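Local atomic coordinates of chorismate synthase (Campylobacter jejuni, PDB entry 1SQ1), a protein that probably catalyses, with reduced FMN, the loss of phosphate from 5-enolpyruvylshikimate-3-phosphate that yields chorismate, the branch point of aromatic amino acid biosynthesis. Residues Ala233-Ile237 / Asn238-Ala242; Ser124-Glu127 / Ser128-Arg131; Tyr223-Leu226 / Asp227-Leu230; Asp321-Val324 / Gly325-Gly328. One frame throughout, in Å; residues are numbered along the deposited sequence.

Interaction 1: residues Ala233-Ile237 / Asn238-Ala242; sequences ALMGI and NAVKA. With SO4 (sulfate ion), chain B.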
# COMPACT_ATOMS: atom_id res chain seq x y z
N ALA A 233 -10.54 -10.09 -7.16
CA ALA A 233 -11.05 -10.90 -6.06
C ALA A 233 -11.70 -12.21 -6.53
O ALA A 233 -11.58 -13.22 -5.85
CB ALA A 233 -12.04 -10.08 -5.24
N LEU A 234 -12.36 -12.20 -7.69
CA LEU A 234 -13.00 -13.39 -8.23
C LEU A 234 -12.00 -14.38 -8.87
O LEU A 234 -12.01 -15.57 -8.54
CB LEU A 234 -14.09 -12.99 -9.23
CG LEU A 234 -15.31 -12.28 -8.61
CD1 LEU A 234 -16.34 -11.83 -9.68
CD2 LEU A 234 -15.98 -13.23 -7.62
N MSE A 235 -11.14 -13.90 -9.78
CA MSE A 235 -10.12 -14.77 -10.41
C MSE A 235 -9.26 -15.37 -9.31
O MSE A 235 -8.78 -16.50 -9.43
CB MSE A 235 -9.19 -13.96 -11.34
CG MSE A 235 -9.63 -13.80 -12.80
SE MSE A 235 -9.60 -15.43 -13.85
CE MSE A 235 -8.28 -16.37 -12.81
N GLY A 236 -9.05 -14.61 -8.24
CA GLY A 236 -8.24 -15.09 -7.13
C GLY A 236 -8.82 -16.31 -6.44
O GLY A 236 -8.09 -17.08 -5.79
N ILE A 237 -10.12 -16.50 -6.57
CA ILE A 237 -10.79 -17.63 -5.95
C ILE A 237 -10.26 -18.94 -6.54
O ILE A 237 -9.96 -19.01 -7.73
CB ILE A 237 -12.31 -17.58 -6.17
CG1 ILE A 237 -12.87 -16.31 -5.53
CG2 ILE A 237 -12.95 -18.85 -5.61
CD1 ILE A 237 -14.38 -16.20 -5.52
N ASN A 238 -10.15 -19.96 -5.71
CA ASN A 238 -9.68 -21.26 -6.16
C ASN A 238 -10.56 -21.80 -7.26
O ASN A 238 -11.77 -21.68 -7.21
CB ASN A 238 -9.68 -22.26 -5.02
CG ASN A 238 -8.34 -22.35 -4.35
OD1 ASN A 238 -7.70 -23.41 -4.37
ND2 ASN A 238 -7.89 -21.24 -3.76
N ALA A 239 -9.92 -22.42 -8.24
CA ALA A 239 -10.63 -23.03 -9.35
C ALA A 239 -11.18 -22.08 -10.40
O ALA A 239 -11.66 -22.53 -11.43
CB ALA A 239 -11.76 -23.90 -8.79
N VAL A 240 -11.11 -20.77 -10.16
CA VAL A 240 -11.65 -19.84 -11.14
C VAL A 240 -10.73 -19.62 -12.33
O VAL A 240 -9.54 -19.34 -12.16
CB VAL A 240 -11.98 -18.48 -10.50
CG1 VAL A 240 -12.39 -17.49 -11.57
CG2 VAL A 240 -13.11 -18.64 -9.48
N LYS A 241 -11.29 -19.74 -13.53
CA LYS A 241 -10.49 -19.56 -14.73
C LYS A 241 -11.05 -18.50 -15.70
O LYS A 241 -10.46 -18.22 -16.75
CB LYS A 241 -10.35 -20.91 -15.45
CG LYS A 241 -9.76 -22.02 -14.59
CD LYS A 241 -8.37 -21.70 -14.07
CE LYS A 241 -7.36 -21.46 -15.19
NZ LYS A 241 -6.04 -21.17 -14.57
N ALA A 242 -12.20 -17.92 -15.36
CA ALA A 242 -12.78 -16.88 -16.20
C ALA A 242 -13.74 -16.00 -15.41
O ALA A 242 -14.38 -16.44 -14.45
CB ALA A 242 -13.50 -17.50 -17.39
S SO4 B . -6.52 -22.46 -9.54
O1 SO4 B . -6.44 -23.41 -8.41
O2 SO4 B . -5.21 -21.78 -9.74
O3 SO4 B . -6.87 -23.18 -10.78
O4 SO4 B . -7.54 -21.43 -9.25
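V240 folds back against the end of the helix that the chain has just left. Its CG2 meets I237 CB at 3.6 Å and lies 3.4 Å from L234 O. The valine's first torsion (174°) sets CG1 anti to its own backbone N, which brings that methyl toward the M235 backbone and leaves CG2, beside the backbone N, against the isoleucine. On the other flank the selenomethionine M235 curls over: bends at chi2 and chi3 carry its SE to 4.2 Å from V240 CG1 and its CE to V240 O, with SE also passing beside the K241-A242 peptide at 3.9 Å from A242 N.

What brings these groups together is a type II beta turn from I237 to V240. V240 N donates to I237 O over 3.2 Å, reaching that oxygen from well above the carbonyl plane. Just before it, I237 N bonds to L234 O at 2.9 Å. Within the turn, A239 N gives a hydrogen bond of 2.8 Å to O4 of a sulfate, which G278 N of the second subunit also holds. N238 and A239 are predicted to bind FMN, and the sulfate probably came from the crystallisation liquor. K241 NZ goes to S273 O of the second subunit.

The turn joins helix 226-235 to strand 240-245. Strand 286-292 lies alongside, with T290 and F292 against V240; helix 325-346 covers A233, L234 and I237; and A242 carries the sheet on into the second subunit as an antiparallel ladder.

Interaction 2: residues Ser124-Glu127 / Ser128-Arg131; sequences SARE and SVAR. With SO4 (sulfate ion), chain C.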
# COMPACT_ATOMS: atom_id res chain seq x y z
N SER A 124 -1.15 -24.01 5.22
CA SER A 124 -1.83 -23.29 4.14
C SER A 124 -3.26 -22.92 4.51
O SER A 124 -3.81 -21.94 4.01
CB SER A 124 -1.87 -24.14 2.87
OG SER A 124 -0.57 -24.40 2.38
N ALA A 125 -3.85 -23.73 5.39
CA ALA A 125 -5.23 -23.55 5.85
C ALA A 125 -6.26 -23.56 4.70
O ALA A 125 -5.88 -23.59 3.52
CB ALA A 125 -5.35 -22.26 6.68
N ARG A 126 -7.55 -23.55 5.05
CA ARG A 126 -8.64 -23.52 4.08
C ARG A 126 -9.30 -22.13 4.06
O ARG A 126 -10.43 -21.95 4.53
CB ARG A 126 -9.67 -24.62 4.41
CG ARG A 126 -10.28 -24.58 5.81
CD ARG A 126 -10.96 -25.91 6.15
NE ARG A 126 -12.13 -25.78 7.04
CZ ARG A 126 -12.08 -25.47 8.34
NH1 ARG A 126 -10.92 -25.25 8.94
NH2 ARG A 126 -13.21 -25.36 9.03
N GLU A 127 -8.55 -21.15 3.52
CA GLU A 127 -8.95 -19.75 3.41
C GLU A 127 -10.44 -19.52 3.16
O GLU A 127 -11.02 -18.56 3.67
CB GLU A 127 -8.15 -19.06 2.28
CG GLU A 127 -7.82 -19.98 1.10
CD GLU A 127 -8.28 -19.45 -0.26
OE1 GLU A 127 -9.51 -19.36 -0.50
OE2 GLU A 127 -7.41 -19.12 -1.10
N SER A 128 -11.03 -20.40 2.37
CA SER A 128 -12.44 -20.34 2.03
C SER A 128 -13.31 -19.93 3.22
O SER A 128 -14.16 -19.04 3.09
CB SER A 128 -12.88 -21.71 1.51
OG SER A 128 -14.25 -21.71 1.14
N VAL A 129 -13.11 -20.58 4.37
CA VAL A 129 -13.87 -20.29 5.59
C VAL A 129 -13.67 -18.84 6.03
O VAL A 129 -14.63 -18.15 6.39
CB VAL A 129 -13.43 -21.20 6.75
CG1 VAL A 129 -14.20 -20.84 8.02
CG2 VAL A 129 -13.67 -22.65 6.38
N ALA A 130 -12.42 -18.40 6.00
CA ALA A 130 -12.09 -17.04 6.38
C ALA A 130 -12.72 -16.04 5.41
O ALA A 130 -13.44 -15.13 5.83
CB ALA A 130 -10.57 -16.87 6.41
N ARG A 131 -12.48 -16.21 4.11
CA ARG A 131 -13.03 -15.30 3.11
C ARG A 131 -14.52 -15.08 3.35
O ARG A 131 -15.02 -13.97 3.19
CB ARG A 131 -12.80 -15.87 1.71
CG ARG A 131 -11.44 -16.55 1.54
CD ARG A 131 -11.26 -17.18 0.16
NE ARG A 131 -11.05 -16.19 -0.89
CZ ARG A 131 -9.93 -16.06 -1.58
NH1 ARG A 131 -9.83 -15.13 -2.52
NH2 ARG A 131 -8.90 -16.85 -1.33
S SO4 C . 2.35 -23.52 7.37
O1 SO4 C . 2.77 -23.50 8.79
O2 SO4 C . 2.64 -24.86 6.80
O3 SO4 C . 0.89 -23.24 7.29
O4 SO4 C . 3.10 -22.48 6.61
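R126 lays its guanidinium against V129, whose CG2 sits over one face of the group, 3.6 Å from NE. The arginine starts from a tight torsion: with chi1 at 56° its CG lies between the backbone N and the carbonyl carbon, and after a nearly straight run the chain bends at chi3. The methyl that receives it, V129 CG2, is the branch beside the valine's own backbone N; the two side chains meet at a slant. R126 NH2 also makes a long, weak ion pair with D60.

E127 and R131 lie side by side and point the same way. A salt bridge is modelled from E127 OE1 to R131 NH2, but both atoms are crowded in the model and its details are doubtful. The backbone beneath is clearer: R131 N bonds to E127 O at 2.8 Å, and V129 N to R126 O at 3.0 Å. S128 turns its OG away from this pair and bonds with R46 NE.

Upstream, S124 N donates to O3 of a sulfate over 3.0 Å, an ion that T74 OG1 of the third subunit also holds. This is the first turn of helix 128-143 with E127 at the N-cap position, and it enters from a loop whose S124 is predicted to bind FMN.

Interaction 3: residues Tyr223-Leu226 / Asp227-Leu230; sequences YDKL and DSKL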
# COMPACT_ATOMS: atom_id res chain seq x y z
N TYR A 223 -6.60 2.99 -11.70
CA TYR A 223 -6.04 1.69 -11.31
C TYR A 223 -6.61 1.03 -10.06
O TYR A 223 -5.90 0.34 -9.32
CB TYR A 223 -4.51 1.79 -11.22
CG TYR A 223 -3.94 2.19 -12.56
CD1 TYR A 223 -4.14 1.39 -13.69
CD2 TYR A 223 -3.32 3.42 -12.73
CE1 TYR A 223 -3.76 1.82 -14.96
CE2 TYR A 223 -2.94 3.86 -13.98
CZ TYR A 223 -3.16 3.06 -15.09
OH TYR A 223 -2.80 3.53 -16.33
N ASP A 224 -7.91 1.23 -9.83
CA ASP A 224 -8.60 0.59 -8.71
C ASP A 224 -10.09 0.64 -9.00
O ASP A 224 -10.92 0.87 -8.12
CB ASP A 224 -8.27 1.26 -7.37
CG ASP A 224 -8.46 0.31 -6.18
OD1 ASP A 224 -8.43 -0.92 -6.40
OD2 ASP A 224 -8.61 0.79 -5.03
N LYS A 225 -10.40 0.42 -10.28
CA LYS A 225 -11.75 0.41 -10.81
C LYS A 225 -12.55 -0.74 -10.21
O LYS A 225 -12.01 -1.79 -9.88
CB LYS A 225 -11.68 0.27 -12.33
CG LYS A 225 -10.83 1.34 -13.01
CD LYS A 225 -10.94 1.20 -14.52
CE LYS A 225 -10.48 2.45 -15.25
NZ LYS A 225 -10.66 2.31 -16.73
N LEU A 226 -13.86 -0.54 -10.09
CA LEU A 226 -14.71 -1.56 -9.52
C LEU A 226 -14.64 -2.89 -10.28
O LEU A 226 -14.67 -3.96 -9.67
CB LEU A 226 -16.15 -1.07 -9.44
CG LEU A 226 -17.03 -2.14 -8.79
CD1 LEU A 226 -16.56 -2.40 -7.37
CD2 LEU A 226 -18.47 -1.72 -8.83
N ASP A 227 -14.54 -2.85 -11.61
CA ASP A 227 -14.45 -4.11 -12.34
C ASP A 227 -13.09 -4.77 -12.07
O ASP A 227 -13.02 -5.98 -11.82
CB ASP A 227 -14.71 -3.92 -13.84
CG ASP A 227 -14.00 -2.71 -14.40
OD1 ASP A 227 -14.22 -2.38 -15.58
OD2 ASP A 227 -13.23 -2.09 -13.64
N SER A 228 -12.01 -3.98 -12.09
CA SER A 228 -10.67 -4.50 -11.79
C SER A 228 -10.70 -5.24 -10.46
O SER A 228 -10.40 -6.43 -10.40
CB SER A 228 -9.64 -3.38 -11.68
OG SER A 228 -9.28 -2.85 -12.95
N LYS A 229 -11.04 -4.53 -9.40
CA LYS A 229 -11.09 -5.13 -8.07
C LYS A 229 -11.93 -6.38 -8.08
O LYS A 229 -11.57 -7.37 -7.47
CB LYS A 229 -11.70 -4.15 -7.07
CG LYS A 229 -10.83 -2.97 -6.70
CD LYS A 229 -11.64 -1.95 -5.92
CE LYS A 229 -10.79 -1.26 -4.88
NZ LYS A 229 -10.56 -2.15 -3.70
N LEU A 230 -13.06 -6.33 -8.77
CA LEU A 230 -13.93 -7.49 -8.79
C LEU A 230 -13.26 -8.66 -9.47
O LEU A 230 -13.32 -9.78 -8.98
CB LEU A 230 -15.23 -7.16 -9.50
CG LEU A 230 -16.16 -6.27 -8.68
CD1 LEU A 230 -17.25 -5.73 -9.59
CD2 LEU A 230 -16.75 -7.08 -7.51
O HOH W 1 -8.19 -0.32 -12.35
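S228 OG is gripped twice: it accepts from water 1 at 2.8 Å, and the hydroxyl is also hydrogen-bonded to H232 O of the second subunit. Across the turn the same water takes the hydrogen of K225 N at 3.1 Å, tying the start of the helix to its first turn through one molecule. The serine's chi1 of -75° keeps OG beside its backbone N, on the side where the water sits.

K225 occupies the N-cap position. Its O accepts from K229 N at 2.9 Å in a nearly straight bond, and L226 O receives L230 N at 3.0 Å. D227 folds its carboxylate back over the helix start: OD2 takes S228 N at 2.7 Å, met on its anti side and 34° out of the carboxylate plane. A chi1 of 43°, which places CG between the backbone N and the carbonyl carbon, makes this possible.

Two further pairs line the turn. L226 CG packs on L230 CD1 at 3.7 Å. K229 bends twice along its chain and runs past D224; a salt bridge between D224 OD1 and K229 NZ would be long and its geometry is doubtful, and each has a firmer partner, D342 for K229 and T6 for D224.

The turn opens helix 226-235. Helix 325-346 packs on L226 and K229 through V339 and C343, I276 of strand 276-277 lies against L226, D227 and L230, and the second subunit holds K225 NZ through its G236 O.

Interaction 4: residues Asp321-Val324 / Gly325-Gly328; sequences DPCV and GVRG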
# COMPACT_ATOMS: atom_id res chain seq x y z
N ASP A 321 -14.45 -33.03 -3.42
CA ASP A 321 -15.51 -32.17 -3.92
C ASP A 321 -15.61 -32.33 -5.44
O ASP A 321 -14.77 -31.83 -6.19
CB ASP A 321 -15.24 -30.69 -3.58
CG ASP A 321 -16.50 -29.84 -3.65
OD1 ASP A 321 -17.39 -30.14 -4.48
OD2 ASP A 321 -16.60 -28.85 -2.88
N PRO A 322 -16.64 -33.05 -5.90
CA PRO A 322 -16.87 -33.29 -7.32
C PRO A 322 -17.26 -32.03 -8.08
O PRO A 322 -17.30 -32.02 -9.31
CB PRO A 322 -17.98 -34.33 -7.31
CG PRO A 322 -18.76 -33.95 -6.10
CD PRO A 322 -17.67 -33.73 -5.09
N CYS A 323 -17.56 -30.97 -7.34
CA CYS A 323 -17.95 -29.71 -7.96
C CYS A 323 -17.80 -28.59 -6.96
O CYS A 323 -18.76 -28.21 -6.29
CB CYS A 323 -19.40 -29.77 -8.43
SG CYS A 323 -19.92 -28.23 -9.20
N VAL A 324 -16.60 -28.03 -6.88
CA VAL A 324 -16.32 -26.97 -5.93
C VAL A 324 -16.95 -25.64 -6.34
O VAL A 324 -16.93 -24.68 -5.58
CB VAL A 324 -14.80 -26.80 -5.74
CG1 VAL A 324 -14.15 -26.26 -7.02
CG2 VAL A 324 -14.52 -25.91 -4.56
N GLY A 325 -17.49 -25.58 -7.55
CA GLY A 325 -18.13 -24.36 -8.01
C GLY A 325 -19.39 -24.05 -7.20
O GLY A 325 -19.90 -22.93 -7.25
N VAL A 326 -19.89 -25.03 -6.46
CA VAL A 326 -21.07 -24.80 -5.64
C VAL A 326 -20.62 -24.02 -4.41
O VAL A 326 -21.13 -22.93 -4.17
CB VAL A 326 -21.74 -26.12 -5.21
CG1 VAL A 326 -22.76 -25.86 -4.11
CG2 VAL A 326 -22.44 -26.74 -6.41
N ARG A 327 -19.68 -24.57 -3.65
CA ARG A 327 -19.15 -23.90 -2.46
C ARG A 327 -18.55 -22.57 -2.94
O ARG A 327 -18.65 -21.55 -2.26
CB ARG A 327 -18.06 -24.75 -1.79
CG ARG A 327 -17.45 -24.18 -0.51
CD ARG A 327 -16.29 -25.06 0.07
NE ARG A 327 -14.95 -24.53 -0.24
CZ ARG A 327 -13.80 -25.00 0.27
NH1 ARG A 327 -13.80 -26.02 1.12
NH2 ARG A 327 -12.63 -24.44 -0.07
N GLY A 328 -17.97 -22.59 -4.13
CA GLY A 328 -17.35 -21.39 -4.67
C GLY A 328 -18.30 -20.23 -4.87
O GLY A 328 -17.89 -19.08 -4.83
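The V324-G325 peptide has a side chain on each side of its plane: V324 CG1 approaches G325 N from one side at 3.4 Å, and C323 SG from the opposite side at 4.0 Å. With chi1 at 69°, V324 tucks CG1 between its backbone N and carbonyl carbon, to one side of the peptide plane. C323, extended with SG anti to its N, also brings its sulfur to V326 CG2 at 4.0 Å.

The D321 carboxylate is the next flat group. D321 OD1 accepts C323 N at 3.0 Å, met on its anti side and 28° out of the carboxylate plane, which closes an Asx turn ahead of the helix. The other oxygen faces R327 only loosely, the nearest approach being D321 OD2 to R327 CB at 4.5 Å. The guanidinium of R327 is carried off by a straight chain that bends only at chi3 (101°), and its NE stays 5.3 Å from D321 OD2, the opposite charges near but not in contact. It ends among basic groups, beside R46 and K47.

Backbone bonds wind the chain into the helix. V324 O takes G328 N at 2.7 Å, whereas C323 O to V326 N is weak. D321 O is hydrogen-bonded to T295 OG1.

This is the opening turn of helix 325-346, led in by an Asx turn. It borders the predicted cofactor pocket: V324 touches A239, which like T295 is predicted to bind FMN, and R46 is assigned to NADP(+) by prediction.

How the interactions relate
Interactions 2, 3 and 4 are openings of helices, whereas interaction 1 is the far end of the helix that interaction 3 begins. Interactions 1, 2 and 3 are largely buried and each meets the second subunit; interaction 4 is only partly buried and touches no other chain. Interaction 1 relies mainly on apolar packing round a beta turn, interaction 2 on backbone bonds and a methyl over an arginine face, its salt bridge doubtful, interaction 3 on a bridging water and helical backbone bonds, interaction 4 on an Asx turn. Interactions 1, 2 and 4 meet near the predicted cofactor site: N238 lies against E127, A239 CB is 3.8 Å from V324 CG1, S128 beside R327. Interaction 3 stands apart.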